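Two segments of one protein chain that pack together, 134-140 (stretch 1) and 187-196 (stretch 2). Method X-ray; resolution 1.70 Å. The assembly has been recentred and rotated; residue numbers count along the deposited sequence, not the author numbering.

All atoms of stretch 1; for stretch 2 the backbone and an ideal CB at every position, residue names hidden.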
# COMPACT_ATOMS: atom_id res chain seq x y z
N LEU A 134 15.93 5.57 -4.56
CA LEU A 134 17.26 5.89 -5.09
C LEU A 134 17.29 5.83 -6.62
O LEU A 134 18.05 6.56 -7.28
CB LEU A 134 18.24 4.92 -4.50
CG LEU A 134 18.51 5.06 -2.99
CD1 LEU A 134 19.50 4.00 -2.73
CD2 LEU A 134 19.07 6.45 -2.59
N MET A 135 16.48 4.94 -7.19
CA MET A 135 16.42 4.77 -8.64
C MET A 135 15.79 5.97 -9.30
O MET A 135 16.16 6.38 -10.43
CB MET A 135 15.47 3.60 -8.92
CG MET A 135 16.01 2.33 -8.86
SD MET A 135 14.55 1.36 -9.30
CE MET A 135 14.15 1.94 -10.93
N LEU A 136 14.86 6.59 -8.61
CA LEU A 136 14.11 7.70 -9.22
C LEU A 136 14.90 9.02 -9.31
O LEU A 136 14.52 9.90 -10.06
CB LEU A 136 12.82 7.98 -8.42
CG LEU A 136 11.76 6.84 -8.36
CD1 LEU A 136 10.55 7.29 -7.56
CD2 LEU A 136 11.32 6.38 -9.70
N VAL A 137 15.95 9.13 -8.51
CA VAL A 137 16.82 10.31 -8.43
C VAL A 137 17.22 10.78 -9.82
O VAL A 137 17.25 11.98 -10.07
CB VAL A 137 18.08 10.01 -7.59
CG1 VAL A 137 19.15 11.15 -7.73
CG2 VAL A 137 17.72 9.74 -6.11
N LYS A 138 17.59 9.82 -10.68
CA LYS A 138 17.84 10.03 -12.12
C LYS A 138 18.06 8.66 -12.76
O LYS A 138 18.27 7.71 -12.03
CB LYS A 138 19.10 10.84 -12.32
CG LYS A 138 20.34 10.07 -12.07
CD LYS A 138 21.52 10.74 -12.77
CE LYS A 138 22.28 11.57 -11.80
NZ LYS A 138 22.68 10.73 -10.64
N LYS A 139 18.08 8.59 -14.09
CA LYS A 139 18.26 7.31 -14.76
C LYS A 139 19.62 6.74 -14.43
O LYS A 139 20.65 7.37 -14.68
CB LYS A 139 18.12 7.46 -16.28
CG LYS A 139 17.42 6.27 -16.90
CD LYS A 139 17.16 6.44 -18.37
CE LYS A 139 15.84 7.16 -18.69
NZ LYS A 139 15.71 7.19 -20.18
N ASP A 140 19.63 5.55 -13.86
CA ASP A 140 20.90 4.93 -13.44
C ASP A 140 20.65 3.42 -13.42
O ASP A 140 19.95 2.92 -12.57
CB ASP A 140 21.27 5.42 -12.05
CG ASP A 140 22.62 4.90 -11.55
OD1 ASP A 140 22.88 3.69 -11.58
OD2 ASP A 140 23.39 5.72 -11.00
N UNK A 187 4.36 2.27 -11.48
CA UNK A 187 3.90 3.58 -12.04
C UNK A 187 5.01 4.62 -12.11
O UNK A 187 5.24 5.23 -13.17
CB UNK A 187 2.75 4.14 -11.20
N UNK A 188 5.70 4.82 -10.98
CA UNK A 188 6.70 5.87 -10.92
C UNK A 188 7.97 5.39 -11.64
O UNK A 188 8.63 6.16 -12.28
CB UNK A 188 7.00 6.25 -9.47
N UNK A 189 8.33 4.12 -11.44
CA UNK A 189 9.45 3.50 -12.17
C UNK A 189 9.39 3.78 -13.68
O UNK A 189 10.37 4.26 -14.28
CB UNK A 189 9.45 1.99 -11.93
N UNK A 190 8.24 3.52 -14.28
CA UNK A 190 8.06 3.65 -15.73
C UNK A 190 8.06 5.12 -16.11
O UNK A 190 8.82 5.56 -17.00
CB UNK A 190 6.76 2.98 -16.19
N UNK A 191 7.27 5.91 -15.38
CA UNK A 191 7.15 7.35 -15.76
C UNK A 191 8.49 8.09 -15.70
O UNK A 191 8.95 8.76 -16.66
CB UNK A 191 6.15 8.05 -14.84
N UNK A 192 9.17 7.95 -14.58
CA UNK A 192 10.38 8.76 -14.36
C UNK A 192 11.60 8.22 -15.06
O UNK A 192 12.35 9.03 -15.63
CB UNK A 192 10.68 8.86 -12.86
N UNK A 193 11.82 6.91 -14.98
CA UNK A 193 13.13 6.36 -15.49
C UNK A 193 12.95 5.19 -16.44
O UNK A 193 13.92 4.48 -16.73
CB UNK A 193 14.01 5.90 -14.32
N UNK A 194 11.77 5.06 -17.04
CA UNK A 194 11.53 3.95 -17.95
C UNK A 194 11.96 2.57 -17.44
O UNK A 194 12.56 1.75 -18.18
CB UNK A 194 12.25 4.23 -19.27
N UNK A 195 11.74 2.35 -16.15
CA UNK A 195 11.94 1.02 -15.57
C UNK A 195 10.71 0.20 -15.75
O UNK A 195 9.57 0.69 -15.53
CB UNK A 195 12.30 1.10 -14.09
N UNK A 196 10.90 -1.08 -16.14
CA UNK A 196 9.80 -2.04 -16.15
C UNK A 196 10.22 -3.30 -15.49
O UNK A 196 11.35 -3.69 -15.64
CB UNK A 196 9.32 -2.33 -17.57

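Position 187 lies on a helix, and its ideal CB has nothing of stretch 1 within 5.5 Å. The choice is open; the deposited residue is Val187.

At position 188 the CA-to-CB bond points toward stretch 1, and the ideal CB already stands 4.2 Å from Leu136 CD1. The CB alone already makes the contact, so a small apolar side chain such as alanine suits the place. The residue is Ala188, whose CB lies 4.1 Å from Leu136 CD1, while its backbone O, 3.7 Å from Leu136 CD2, also accepts the helical bond from the N of 192.

Position 189 points sideways, with its ideal CB 4.8 Å from Met135 CE. Helical angles of -47/-51 demand no special residue, so alanine, serine or glycine would all be reasonable. It is Gly189; Leu136 CD2 lies 4.1 Å from Gly189 N. Gly189 O accepts bonds from the N atoms of both 193 and 195.

Positions 190 and 191 point away and sideways, with no stretch 1 atom near, so polar or large side chains fit. They are Lys190 and Tyr191.

Position 192 points toward stretch 1, its ideal CB 4.1 Å from Leu136 CD2. Leucine, methionine or an aromatic would suit this apolar neighbour. In Phe192 the CB keeps that 4.1 Å contact with Leu136 CD2, and the m rotamer carries the ring onward, oblique to the methyl.

Position 193 faces the turn after Leu136: its ideal CB is 4.3 Å from Lys139 CG and 4.5 Å from Met135 O. The surroundings mix aliphatic carbon with backbone, so a compact branched side chain is attractive. Val193 answers with two methyls. Val193 CG1 packs on the backbone, 3.7 Å from Met135 O and 3.8 Å from Lys139 N; Val193 CG2 reaches 4.0 Å from Met135 CE. No residue of stretch 2 loses more surface to the contact.

Position 194 has positive phi (47/39) just after the helix, favouring glycine, asparagine or aspartate, and its ideal CB is 4.6 Å from Lys139 NZ, making an acidic group plausible. It is Asp194, but its carboxylate turns elsewhere and forms no salt bridge with that lysine.

Position 195 points toward Met135, whose CE is 3.8 Å from the ideal CB. A large apolar residue could cover this methyl. Phe195 places its ring face under it, with Met135 CE 3.6 Å from Phe195 CG in a CH-pi contact.

Position 196 is out of reach, free to be polar: Glu196, whose OE2 forms a 2.6 Å salt bridge with Lys190 NZ.

Stretch 2 (187-196) VAGKYFVDFE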
# COMPACT_ATOMS: atom_id res chain seq x y z
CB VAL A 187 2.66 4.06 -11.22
CG1 VAL A 187 2.26 5.46 -11.64
CG2 VAL A 187 1.48 3.05 -11.41
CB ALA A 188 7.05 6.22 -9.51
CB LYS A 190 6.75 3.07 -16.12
CG LYS A 190 6.52 3.08 -17.60
CD LYS A 190 5.02 2.94 -17.81
CE LYS A 190 4.80 2.06 -18.97
NZ LYS A 190 5.88 1.01 -18.91
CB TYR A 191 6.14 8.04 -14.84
CG TYR A 191 5.92 9.51 -15.15
CD1 TYR A 191 6.76 10.51 -14.61
CD2 TYR A 191 4.95 9.88 -16.04
CE1 TYR A 191 6.57 11.89 -14.91
CE2 TYR A 191 4.73 11.21 -16.32
CZ TYR A 191 5.56 12.19 -15.78
OH TYR A 191 5.33 13.50 -16.10
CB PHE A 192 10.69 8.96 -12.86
CG PHE A 192 9.67 9.83 -12.19
CD1 PHE A 192 9.71 11.21 -12.34
CD2 PHE A 192 8.64 9.27 -11.49
CE1 PHE A 192 8.73 12.02 -11.77
CE2 PHE A 192 7.66 10.06 -10.93
CZ PHE A 192 7.71 11.45 -11.07
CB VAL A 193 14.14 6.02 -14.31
CG1 VAL A 193 14.54 7.33 -13.60
CG2 VAL A 193 13.53 5.00 -13.35
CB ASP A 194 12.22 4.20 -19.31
CG ASP A 194 11.64 3.35 -20.42
OD1 ASP A 194 10.44 2.86 -20.34
OD2 ASP A 194 12.44 3.16 -21.39
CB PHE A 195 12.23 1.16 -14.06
CG PHE A 195 12.45 -0.15 -13.38
CD1 PHE A 195 13.68 -0.81 -13.51
CD2 PHE A 195 11.42 -0.73 -12.64
CE1 PHE A 195 13.90 -2.02 -12.85
CE2 PHE A 195 11.59 -1.93 -12.04
CZ PHE A 195 12.80 -2.60 -12.10
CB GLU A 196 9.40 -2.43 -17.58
CG GLU A 196 8.18 -1.68 -18.03
CD GLU A 196 8.06 -1.67 -19.54
OE1 GLU A 196 8.85 -2.40 -20.22
OE2 GLU A 196 7.19 -0.91 -20.03
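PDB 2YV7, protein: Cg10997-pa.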